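Local coordinates for glycerol dehydrogenase (Schizosaccharomyces pombe, PDB 1TA9), which probably catalyses the zinc-dependent, NAD(+)-linked oxidation of glycerol to dihydroxyacetone, a step in the assimilation of glycerol, at residues Ile65-Pro69 with Leu304-Asn308; Thr178-Asp182 with Leu226-Asp232; Ala233-Trp237 with Ala264-Lys268; Ala314-His318 with His333-Val337; Ala338-Leu342 with Leu358-Met362. One frame throughout, in Å; residues are numbered along the deposited sequence.

Overall arrangement
Contacts 2, 3 and 4 meet round the two metal ions: contacts 2 and 4 share the zinc, contacts 2 and 3 the potassium. Helix 223-245 gives its earlier turns to contact 2 and later ones to contact 3, while helix 333-347 runs from contact 4 into contact 5. Contact 2, its centre about 6 Å from that of the chain, and contact 4 are buried and centred on metal-binding carboxylates and imidazoles; contact 3 is partly buried and mixes aliphatic, sulphur and indole packing. Contact 5, its centre about 16 Å from that of the chain yet still buried, is apolar side-chain packing without a hydrogen bond between the segments. Contact 1, also buried, ties strand 64-67 to helix 289-307 by backbone-to-amide hydrogen bonds beside a subunit interface.

Contact 1: Ile65-Pro69 with Leu304-Asn308; sequences IFTSP and LGFEN
Residues 65-67 are extended (phi/psi near -125/140) at the end of strand 64-67, and the chain stays extended through Ser-68 and Pro-69; residues 304-307 are helical, near the C-terminal end of helix 289-307. CA of Phe-66 lies 5.9 Å from CA of Asn-308, and CA of Ser-68 6.6 Å from CA of Leu-304. Ile-65 O reaches Asn-308 O through water 1, which donates to each at 2.7 Å. Phe-66, chi1 t, lays one ring face over the amide of Asn-308, with CE2 3.6 Å from ND2. At Thr-67 that amide, carried on an m rotamer, grips the strand backbone from both ends: Thr-67 N donates to Asn-308 OD1 (2.7 Å) and Asn-308 ND2 to Thr-67 O (3.0 Å). The Asn side chain thus mimics a neighbouring strand; residues 65-67 also pair with an antiparallel strand of the second subunit. ND2 also donates to Leu-304 O (3.0 Å), tying the amide back to the helix. Thr-67 CG2 sits 3.8 Å from CD of Glu-307, whose carboxylate bonds Ser-187 and Asn-207. Ser-68 OG donates to Pro-69 O (2.7 Å); its CB and Pro-69 CD each lie 3.7 Å from Leu-304 CD2.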
# COMPACT_ATOMS: atom_id res chain seq x y z
N ILE B 65 14.19 -32.76 12.59
CA ILE B 65 15.25 -33.31 11.75
C ILE B 65 15.41 -32.71 10.35
O ILE B 65 14.43 -32.49 9.64
CB ILE B 65 15.04 -34.84 11.57
CG1 ILE B 65 14.97 -35.51 12.94
CG2 ILE B 65 16.15 -35.43 10.70
CD1 ILE B 65 14.60 -36.99 12.88
N PHE B 66 16.66 -32.45 9.97
CA PHE B 66 17.00 -31.93 8.66
C PHE B 66 17.97 -32.95 8.08
O PHE B 66 18.87 -33.42 8.78
CB PHE B 66 17.66 -30.55 8.76
CG PHE B 66 18.09 -29.98 7.44
CD1 PHE B 66 19.36 -30.24 6.94
CD2 PHE B 66 17.23 -29.17 6.70
CE1 PHE B 66 19.77 -29.70 5.70
CE2 PHE B 66 17.62 -28.64 5.47
CZ PHE B 66 18.90 -28.90 4.97
N THR B 67 17.78 -33.30 6.81
CA THR B 67 18.63 -34.29 6.16
C THR B 67 19.13 -33.76 4.82
O THR B 67 18.42 -33.02 4.14
CB THR B 67 17.84 -35.61 5.98
OG1 THR B 67 18.72 -36.65 5.54
CG2 THR B 67 16.71 -35.43 4.98
N SER B 68 20.34 -34.13 4.44
CA SER B 68 20.89 -33.63 3.19
C SER B 68 22.08 -34.40 2.65
O SER B 68 22.69 -35.21 3.35
CB SER B 68 21.31 -32.17 3.39
OG SER B 68 22.14 -31.69 2.34
N PRO B 69 22.40 -34.20 1.36
CA PRO B 69 23.56 -34.89 0.79
C PRO B 69 24.72 -34.09 1.40
O PRO B 69 24.51 -32.96 1.85
CB PRO B 69 23.43 -34.61 -0.70
CG PRO B 69 21.94 -34.48 -0.90
CD PRO B 69 21.54 -33.65 0.30
N LEU B 304 15.76 -30.95 -1.40
CA LEU B 304 15.81 -30.72 0.04
C LEU B 304 14.47 -30.20 0.55
O LEU B 304 14.08 -30.48 1.69
CB LEU B 304 16.90 -29.70 0.38
CG LEU B 304 18.35 -30.09 0.12
CD1 LEU B 304 19.25 -28.90 0.45
CD2 LEU B 304 18.71 -31.30 0.97
N GLY B 305 13.78 -29.44 -0.29
CA GLY B 305 12.49 -28.88 0.07
C GLY B 305 11.40 -29.91 0.29
O GLY B 305 10.56 -29.76 1.18
N PHE B 306 11.40 -30.97 -0.51
CA PHE B 306 10.39 -32.01 -0.36
C PHE B 306 10.75 -33.03 0.72
O PHE B 306 9.91 -33.40 1.53
CB PHE B 306 10.11 -32.69 -1.71
CG PHE B 306 10.81 -34.01 -1.90
CD1 PHE B 306 10.36 -35.16 -1.26
CD2 PHE B 306 11.91 -34.11 -2.75
CE1 PHE B 306 10.99 -36.39 -1.45
CE2 PHE B 306 12.55 -35.34 -2.95
CZ PHE B 306 12.09 -36.48 -2.30
N GLU B 307 12.01 -33.48 0.75
CA GLU B 307 12.40 -34.48 1.73
C GLU B 307 12.37 -33.96 3.17
O GLU B 307 12.05 -34.71 4.10
CB GLU B 307 13.79 -35.05 1.40
CG GLU B 307 14.16 -36.27 2.24
CD GLU B 307 15.42 -36.98 1.77
OE1 GLU B 307 15.75 -38.03 2.34
OE2 GLU B 307 16.09 -36.48 0.83
N ASN B 308 12.71 -32.69 3.35
CA ASN B 308 12.71 -32.11 4.68
C ASN B 308 11.34 -31.59 5.05
O ASN B 308 11.07 -31.24 6.21
CB ASN B 308 13.77 -31.02 4.77
CG ASN B 308 15.16 -31.61 4.86
OD1 ASN B 308 15.50 -32.27 5.84
ND2 ASN B 308 15.95 -31.41 3.81
O HOH W 1 13.01 -30.79 8.10

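Contact 2: Thr178-Asp182 with Leu226-Asp232; sequences TASSD and LISGIGD. With K (potassium ion), chain J; ZN (zinc ion), chain I.
The metal and nucleotide site of the enzyme is built where the irregular segment 178-182, whose Thr-178, Ala-179 and Ser-180 probably bind NAD(+), lies on helix 223-245 beside zinc and potassium ions. The nearest CA pair is Ser-180 with Gly-229, 3.5 Å apart. A CB on Gly-229 would clash with Ala-179 O, so its absence permits the approach; Gly-229 CA makes CA-H...O contacts with Ala-179 O and Ser-180 O, both 3.2 Å. Upstream, Ala-179 CB meets Leu-226 CD1 at 4.2 Å. Water 2 donates to Ser-180 O (2.6 Å) and lies 2.4 Å from Ser-228 OG, which also bonds Gly-334. Asp-232, chi1 t, points toward the loop, where its OD1 accepts from Asp-182 N (3.1 Å). Asp-182, chi1 p, brings its OD1 to 3.2 Å from Asp-232 OD1, while its OD2 hydrogen-bonds Ser-302 of helix 289-307. Potassium is bound by Asp-182 OD2 (2.7 Å), Asp-232 O (2.8 Å) and, longer, Asp-232 OD2 (3.3 Å), with water 3 at 2.6 Å. Asp-232 OD2 also binds zinc at 2.2 Å, along with His-315 and His-333. Carboxylates so close would repel; potassium, bound by both, and zinc, bound by Asp-232, offset their charge.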
# COMPACT_ATOMS: atom_id res chain seq x y z
N THR B 178 19.88 -35.03 -16.76
CA THR B 178 18.75 -34.19 -17.15
C THR B 178 18.23 -33.65 -15.83
O THR B 178 18.52 -34.20 -14.77
CB THR B 178 17.61 -34.98 -17.83
OG1 THR B 178 17.16 -36.01 -16.95
CG2 THR B 178 18.09 -35.60 -19.14
N ALA B 179 17.46 -32.57 -15.88
CA ALA B 179 16.91 -31.99 -14.66
C ALA B 179 15.40 -32.17 -14.73
O ALA B 179 14.66 -31.19 -14.69
CB ALA B 179 17.28 -30.51 -14.58
N SER B 180 14.96 -33.42 -14.82
CA SER B 180 13.54 -33.73 -14.95
C SER B 180 12.76 -34.12 -13.70
O SER B 180 11.54 -34.30 -13.77
CB SER B 180 13.36 -34.82 -16.01
OG SER B 180 14.07 -36.00 -15.65
N SER B 181 13.43 -34.26 -12.57
CA SER B 181 12.78 -34.61 -11.31
C SER B 181 13.73 -34.26 -10.18
O SER B 181 14.89 -33.93 -10.42
CB SER B 181 12.46 -36.11 -11.25
OG SER B 181 13.59 -36.86 -10.83
N ASP B 182 13.24 -34.31 -8.94
CA ASP B 182 14.09 -33.99 -7.79
C ASP B 182 14.51 -35.25 -7.04
O ASP B 182 14.79 -35.20 -5.84
CB ASP B 182 13.37 -33.03 -6.84
CG ASP B 182 11.98 -33.50 -6.46
OD1 ASP B 182 11.74 -34.73 -6.48
OD2 ASP B 182 11.11 -32.65 -6.14
N LEU B 226 13.60 -30.58 -18.96
CA LEU B 226 13.67 -29.49 -17.99
C LEU B 226 12.27 -29.12 -17.52
O LEU B 226 12.05 -28.89 -16.33
CB LEU B 226 14.34 -28.25 -18.62
CG LEU B 226 14.43 -27.01 -17.70
CD1 LEU B 226 15.44 -27.28 -16.60
CD2 LEU B 226 14.84 -25.79 -18.51
N ILE B 227 11.34 -29.06 -18.46
CA ILE B 227 9.96 -28.72 -18.15
C ILE B 227 9.35 -29.74 -17.20
O ILE B 227 8.59 -29.39 -16.30
CB ILE B 227 9.12 -28.60 -19.44
CG1 ILE B 227 9.60 -27.38 -20.23
CG2 ILE B 227 7.64 -28.47 -19.10
CD1 ILE B 227 9.03 -27.24 -21.63
N SER B 228 9.69 -31.01 -17.39
CA SER B 228 9.18 -32.05 -16.51
C SER B 228 9.71 -31.78 -15.10
O SER B 228 8.99 -31.94 -14.12
CB SER B 228 9.65 -33.42 -16.99
OG SER B 228 9.27 -34.42 -16.06
N GLY B 229 10.97 -31.37 -15.02
CA GLY B 229 11.56 -31.06 -13.73
C GLY B 229 10.91 -29.85 -13.09
O GLY B 229 10.85 -29.75 -11.87
N ILE B 230 10.45 -28.91 -13.91
CA ILE B 230 9.78 -27.72 -13.39
C ILE B 230 8.44 -28.17 -12.81
O ILE B 230 8.01 -27.70 -11.76
CB ILE B 230 9.56 -26.68 -14.52
CG1 ILE B 230 10.90 -26.06 -14.91
CG2 ILE B 230 8.55 -25.61 -14.07
CD1 ILE B 230 10.85 -25.17 -16.14
N GLY B 231 7.79 -29.10 -13.51
CA GLY B 231 6.51 -29.61 -13.05
C GLY B 231 6.66 -30.28 -11.70
O GLY B 231 5.82 -30.14 -10.81
N ASP B 232 7.75 -31.03 -11.54
CA ASP B 232 8.00 -31.72 -10.28
C ASP B 232 8.34 -30.68 -9.22
O ASP B 232 7.85 -30.74 -8.09
CB ASP B 232 9.16 -32.70 -10.44
CG ASP B 232 9.15 -33.79 -9.38
OD1 ASP B 232 10.18 -34.49 -9.22
OD2 ASP B 232 8.11 -33.95 -8.72
K K J . 8.47 -32.36 -5.87
ZN ZN I . 8.46 -35.99 -7.91
O HOH W 2 10.21 -36.26 -14.76
O HOH W 3 6.97 -32.35 -3.78

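Contact 3: Ala233-Trp237 with Ala264-Lys268; sequences ALSTW and ARACK. With K (potassium ion), chain J.
Trp-237, chi1 t and chi2 77°, lays its indole over the aliphatic part of Lys-268: CD stands 3.5 Å from the centroid of the five-membered ring, 15° off its normal, a CH-pi contact, and only 3.4 Å from Trp-237 CD2. Lys-268 NZ is 5.0 Å from the centroid of the six-membered ring, at most a weak cation-pi attraction, and its salt bridge is with Glu-272. Arg-265 NH1 comes within 4.1 Å of Trp-237 CZ2, while its NE pairs with Asp-269. Both segments are helical, their axes 8.4 Å apart at closest and crossing at -133°; CA of Trp-237 is 5.1 Å from CA of Ala-264, and CA of Ala-233 7.0 Å from CA of Cys-267. The small residues allow this approach: Thr-236 CG2 meets Ala-264 CB at 4.2 Å, and Cys-267 SG, on a t rotamer, lies 3.8 Å from Ala-233 CB and 3.5 Å from Ala-233 O. Thr-236 OG1 (chi1 m) binds potassium (3.0 Å) and hydrogen-bonds Ser-302 of helix 289-307; Ser-235 OG is a longer ligand at 3.2 Å. Thr-236 thus joins helix packing to the metal site in the all-helical domain of the iron-containing alcohol dehydrogenase family, here with zinc.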
# COMPACT_ATOMS: atom_id res chain seq x y z
N ALA B 233 9.17 -29.70 -9.58
CA ALA B 233 9.57 -28.66 -8.63
C ALA B 233 8.38 -27.81 -8.16
O ALA B 233 8.35 -27.37 -7.01
CB ALA B 233 10.64 -27.77 -9.27
N LEU B 234 7.41 -27.59 -9.04
CA LEU B 234 6.24 -26.81 -8.67
C LEU B 234 5.40 -27.42 -7.55
O LEU B 234 4.76 -26.70 -6.79
CB LEU B 234 5.34 -26.60 -9.90
CG LEU B 234 5.73 -25.46 -10.84
CD1 LEU B 234 4.87 -25.52 -12.10
CD2 LEU B 234 5.58 -24.13 -10.13
N SER B 235 5.41 -28.74 -7.43
CA SER B 235 4.61 -29.37 -6.38
C SER B 235 5.28 -29.31 -5.00
O SER B 235 4.60 -29.44 -3.98
CB SER B 235 4.32 -30.83 -6.73
OG SER B 235 5.48 -31.64 -6.62
N THR B 236 6.59 -29.10 -4.98
CA THR B 236 7.32 -29.06 -3.72
C THR B 236 6.75 -28.10 -2.68
O THR B 236 6.44 -28.52 -1.56
CB THR B 236 8.80 -28.69 -3.95
OG1 THR B 236 9.41 -29.67 -4.80
CG2 THR B 236 9.55 -28.65 -2.62
N TRP B 237 6.61 -26.83 -3.03
CA TRP B 237 6.09 -25.86 -2.08
C TRP B 237 4.66 -26.22 -1.67
O TRP B 237 4.31 -26.16 -0.49
CB TRP B 237 6.11 -24.44 -2.67
CG TRP B 237 5.60 -23.39 -1.73
CD1 TRP B 237 6.27 -22.84 -0.67
CD2 TRP B 237 4.31 -22.79 -1.75
NE1 TRP B 237 5.46 -21.93 -0.03
CE2 TRP B 237 4.25 -21.87 -0.68
CE3 TRP B 237 3.18 -22.92 -2.58
CZ2 TRP B 237 3.12 -21.10 -0.40
CZ3 TRP B 237 2.05 -22.15 -2.30
CH2 TRP B 237 2.03 -21.25 -1.22
N ALA B 264 12.04 -24.79 0.42
CA ALA B 264 10.88 -25.05 -0.44
C ALA B 264 10.44 -23.70 -1.02
O ALA B 264 10.04 -23.62 -2.18
CB ALA B 264 9.74 -25.67 0.37
N ARG B 265 10.51 -22.65 -0.21
CA ARG B 265 10.13 -21.32 -0.66
C ARG B 265 11.12 -20.85 -1.73
O ARG B 265 10.74 -20.22 -2.71
CB ARG B 265 10.14 -20.33 0.52
CG ARG B 265 9.73 -18.92 0.12
CD ARG B 265 8.23 -18.81 -0.10
NE ARG B 265 7.88 -17.69 -0.98
CZ ARG B 265 6.64 -17.28 -1.21
NH1 ARG B 265 5.61 -17.90 -0.62
NH2 ARG B 265 6.42 -16.28 -2.04
N ALA B 266 12.40 -21.16 -1.52
CA ALA B 266 13.44 -20.79 -2.47
C ALA B 266 13.10 -21.41 -3.82
O ALA B 266 13.27 -20.78 -4.87
CB ALA B 266 14.80 -21.30 -1.98
N CYS B 267 12.62 -22.64 -3.79
CA CYS B 267 12.23 -23.34 -5.01
C CYS B 267 11.11 -22.57 -5.72
O CYS B 267 11.23 -22.21 -6.89
CB CYS B 267 11.75 -24.75 -4.66
SG CYS B 267 11.35 -25.79 -6.08
N LYS B 268 10.02 -22.33 -4.99
CA LYS B 268 8.87 -21.60 -5.54
C LYS B 268 9.28 -20.25 -6.13
O LYS B 268 8.92 -19.92 -7.27
CB LYS B 268 7.84 -21.37 -4.43
CG LYS B 268 6.62 -20.55 -4.84
CD LYS B 268 5.72 -20.30 -3.63
CE LYS B 268 4.40 -19.64 -4.01
NZ LYS B 268 4.59 -18.27 -4.55
K K J . 8.47 -32.36 -5.87
O HOH W 3 6.97 -32.35 -3.78

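Contact 4: Ala314-His318 with His333-Val337; sequences AHAIH and HGEKV. With ZN (zinc ion), chain I.
Three histidines cluster beside one zinc ion, yet only two of them bind it here: His-315 NE2 and His-333 NE2, each at 2.2 Å, with Asp-232 as a further ligand. The two nitrogens lie 3.4 Å apart because they share the metal. The third, His-318 (chi1 155°, t), points toward helix 333-347 and takes the edge of His-333 against its face in an offset edge-to-face pair, centroids 4.2 Å apart and planes at 69°. His-318 NE2 is 2.8 Å from His-333 ND1 and 3.4 Å from Lys-336 CE; water 4 lies 3.0 Å from His-318 NE2 and accepts from Lys-336 NZ at 2.6 Å. Val-337, chi1 t, places CG2 over the face of His-315, 3.9 Å from its centroid, and 3.9 Å from His-318 CD2. His-315, chi1 m, turns ND1 to Glu-239, while His-333, chi1 t, starts its own helix. Both segments are helical, with axes 9.4 Å apart at closest, crossing at 116°, and the nearest CA atoms, of His-318 and Val-337, are 5.5 Å apart. The steep crossing of these segments, on helices 313-322 and 333-347, lets each supply a zinc ligand, with helix 223-245 packed against both and bringing Asp-232.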
# COMPACT_ATOMS: atom_id res chain seq x y z
N ALA B 314 -0.52 -34.36 -4.28
CA ALA B 314 0.03 -34.30 -5.63
C ALA B 314 0.71 -35.58 -6.09
O ALA B 314 0.34 -36.16 -7.11
CB ALA B 314 0.99 -33.12 -5.75
N HIS B 315 1.71 -36.03 -5.34
CA HIS B 315 2.42 -37.25 -5.73
C HIS B 315 1.58 -38.51 -5.59
O HIS B 315 1.74 -39.45 -6.36
CB HIS B 315 3.73 -37.37 -4.97
CG HIS B 315 4.85 -36.62 -5.61
ND1 HIS B 315 4.87 -35.24 -5.69
CD2 HIS B 315 5.94 -37.05 -6.30
CE1 HIS B 315 5.92 -34.86 -6.39
NE2 HIS B 315 6.58 -35.93 -6.78
N ALA B 316 0.69 -38.53 -4.60
CA ALA B 316 -0.17 -39.69 -4.42
C ALA B 316 -1.06 -39.81 -5.66
O ALA B 316 -1.32 -40.90 -6.16
CB ALA B 316 -1.02 -39.51 -3.17
N ILE B 317 -1.51 -38.66 -6.16
CA ILE B 317 -2.35 -38.62 -7.35
C ILE B 317 -1.54 -39.06 -8.57
O ILE B 317 -2.05 -39.76 -9.44
CB ILE B 317 -2.93 -37.21 -7.57
CG1 ILE B 317 -3.85 -36.87 -6.40
CG2 ILE B 317 -3.69 -37.15 -8.89
CD1 ILE B 317 -4.27 -35.42 -6.34
N HIS B 318 -0.27 -38.66 -8.61
CA HIS B 318 0.61 -39.06 -9.70
C HIS B 318 0.70 -40.58 -9.74
O HIS B 318 0.63 -41.19 -10.80
CB HIS B 318 2.00 -38.45 -9.52
CG HIS B 318 3.10 -39.22 -10.19
ND1 HIS B 318 3.60 -40.40 -9.67
CD2 HIS B 318 3.78 -39.00 -11.34
CE1 HIS B 318 4.55 -40.86 -10.47
NE2 HIS B 318 4.68 -40.03 -11.49
N HIS B 333 7.45 -37.99 -15.45
CA HIS B 333 7.08 -37.81 -14.06
C HIS B 333 6.52 -36.42 -13.73
O HIS B 333 5.44 -36.30 -13.16
CB HIS B 333 8.29 -38.07 -13.16
CG HIS B 333 7.99 -37.92 -11.71
ND1 HIS B 333 7.14 -38.77 -11.03
CD2 HIS B 333 8.40 -37.00 -10.80
CE1 HIS B 333 7.04 -38.38 -9.78
NE2 HIS B 333 7.79 -37.31 -9.61
N GLY B 334 7.27 -35.38 -14.09
CA GLY B 334 6.84 -34.02 -13.82
C GLY B 334 5.56 -33.60 -14.52
O GLY B 334 4.82 -32.75 -14.01
N GLU B 335 5.30 -34.16 -15.69
CA GLU B 335 4.09 -33.82 -16.44
C GLU B 335 2.88 -34.31 -15.66
O GLU B 335 1.85 -33.64 -15.59
CB GLU B 335 4.16 -34.43 -17.84
CG GLU B 335 5.46 -34.05 -18.55
CD GLU B 335 5.65 -34.68 -19.92
OE1 GLU B 335 5.16 -35.80 -20.13
OE2 GLU B 335 6.31 -34.05 -20.77
N LYS B 336 3.02 -35.48 -15.04
CA LYS B 336 1.93 -36.04 -14.25
C LYS B 336 1.83 -35.30 -12.91
O LYS B 336 0.73 -35.00 -12.45
CB LYS B 336 2.16 -37.54 -14.02
CG LYS B 336 1.97 -38.39 -15.27
CD LYS B 336 2.27 -39.87 -15.03
CE LYS B 336 3.76 -40.10 -14.76
NZ LYS B 336 4.08 -41.55 -14.61
N VAL B 337 2.97 -35.01 -12.30
CA VAL B 337 2.98 -34.32 -11.01
C VAL B 337 2.34 -32.93 -11.09
O VAL B 337 1.64 -32.51 -10.17
CB VAL B 337 4.42 -34.17 -10.45
CG1 VAL B 337 4.42 -33.20 -9.27
CG2 VAL B 337 4.94 -35.53 -10.00
ZN ZN I . 8.46 -35.99 -7.91
O HOH W 4 6.44 -41.29 -13.63

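Contact 5: Ala338-Leu342 with Leu358-Met362; sequences AYGTL and LASFM
An antiparallel helix pair, 333-347 with 352-364, packs here in the helical domain of the iron-containing alcohol dehydrogenase family, whose member here binds zinc. The axes of the two short helical segments run at 169° and come no closer than 10.8 Å, so the gap is bridged by long side chains; the nearest CA pairs are Ala-338 with Met-362 (7.5 Å) and Leu-342 with Ala-359 (7.1 Å). Met-362 and Leu-342 bury the most surface. Met-362 is directed toward the other helix and extended beyond CB (chi1 m, chi2 and chi3 t), so that its thioether crosses the space between the helices: SD lies 3.6 Å from Leu-342 CG and 4.0 Å from Ala-338 CB. Leu-342, chi1 m and chi2 t, leaves its CA sideways but swings CD2 inward, to 4.0 Å from Leu-358 CD2 and 4.2 Å from Ala-359 CB. Leu-358 (chi1 t, chi2 p) also meets Thr-341, CD2 to CG2 at 4.0 Å. Thr-341, chi1 m, offers that methyl to the contact while its OG1 bonds Val-337 O in its own helix. Leu-234 of helix 223-245, touching Met-362, and Val-417 of helix 407-428, packed on Leu-342, flank this apolar seam. The methyl of Met-362 finishes between two residues of helix 333-347, CE lying 3.9 Å from Thr-341 CB and 3.3 Å from Ala-338 O.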
# COMPACT_ATOMS: atom_id res chain seq x y z
N ALA B 338 2.59 -32.23 -12.19
CA ALA B 338 2.02 -30.90 -12.37
C ALA B 338 0.49 -31.00 -12.34
O ALA B 338 -0.17 -30.23 -11.64
CB ALA B 338 2.49 -30.30 -13.68
N TYR B 339 -0.07 -31.95 -13.09
CA TYR B 339 -1.52 -32.11 -13.10
C TYR B 339 -1.98 -32.47 -11.69
O TYR B 339 -2.97 -31.95 -11.20
CB TYR B 339 -1.95 -33.20 -14.09
CG TYR B 339 -3.44 -33.19 -14.37
CD1 TYR B 339 -3.96 -32.43 -15.42
CD2 TYR B 339 -4.34 -33.89 -13.56
CE1 TYR B 339 -5.34 -32.37 -15.66
CE2 TYR B 339 -5.72 -33.83 -13.79
CZ TYR B 339 -6.21 -33.07 -14.84
OH TYR B 339 -7.57 -33.00 -15.06
N GLY B 340 -1.23 -33.37 -11.05
CA GLY B 340 -1.56 -33.79 -9.70
C GLY B 340 -1.54 -32.64 -8.71
O GLY B 340 -2.28 -32.65 -7.72
N THR B 341 -0.68 -31.66 -8.96
CA THR B 341 -0.58 -30.50 -8.08
C THR B 341 -1.86 -29.67 -8.22
O THR B 341 -2.37 -29.14 -7.23
CB THR B 341 0.66 -29.65 -8.42
OG1 THR B 341 1.84 -30.46 -8.24
CG2 THR B 341 0.76 -28.43 -7.50
N LEU B 342 -2.38 -29.55 -9.44
CA LEU B 342 -3.61 -28.80 -9.65
C LEU B 342 -4.75 -29.53 -8.95
O LEU B 342 -5.67 -28.91 -8.42
CB LEU B 342 -3.92 -28.65 -11.14
CG LEU B 342 -3.00 -27.72 -11.95
CD1 LEU B 342 -3.52 -27.63 -13.38
CD2 LEU B 342 -2.97 -26.34 -11.31
N LEU B 358 -1.87 -20.59 -10.87
CA LEU B 358 -0.94 -21.72 -10.98
C LEU B 358 -1.09 -22.41 -12.33
O LEU B 358 -0.09 -22.72 -12.98
CB LEU B 358 -1.17 -22.72 -9.85
CG LEU B 358 -0.21 -23.92 -9.77
CD1 LEU B 358 1.23 -23.43 -9.65
CD2 LEU B 358 -0.59 -24.78 -8.56
N ALA B 359 -2.32 -22.66 -12.75
CA ALA B 359 -2.57 -23.31 -14.03
C ALA B 359 -2.00 -22.49 -15.19
O ALA B 359 -1.44 -23.05 -16.13
CB ALA B 359 -4.07 -23.52 -14.22
N SER B 360 -2.14 -21.17 -15.12
CA SER B 360 -1.61 -20.31 -16.18
C SER B 360 -0.09 -20.41 -16.24
O SER B 360 0.49 -20.42 -17.33
CB SER B 360 -2.04 -18.85 -15.96
OG SER B 360 -1.64 -18.38 -14.69
N PHE B 361 0.55 -20.48 -15.08
CA PHE B 361 2.00 -20.60 -15.01
C PHE B 361 2.43 -21.91 -15.65
O PHE B 361 3.38 -21.95 -16.44
CB PHE B 361 2.48 -20.58 -13.55
CG PHE B 361 3.99 -20.58 -13.42
CD1 PHE B 361 4.72 -19.41 -13.62
CD2 PHE B 361 4.67 -21.76 -13.13
CE1 PHE B 361 6.12 -19.42 -13.53
CE2 PHE B 361 6.07 -21.77 -13.04
CZ PHE B 361 6.79 -20.60 -13.24
N MET B 362 1.74 -22.99 -15.31
CA MET B 362 2.05 -24.30 -15.87
C MET B 362 1.88 -24.28 -17.38
O MET B 362 2.70 -24.82 -18.12
CB MET B 362 1.16 -25.38 -15.26
CG MET B 362 1.47 -25.69 -13.80
SD MET B 362 0.36 -26.95 -13.13
CE MET B 362 1.05 -27.17 -11.45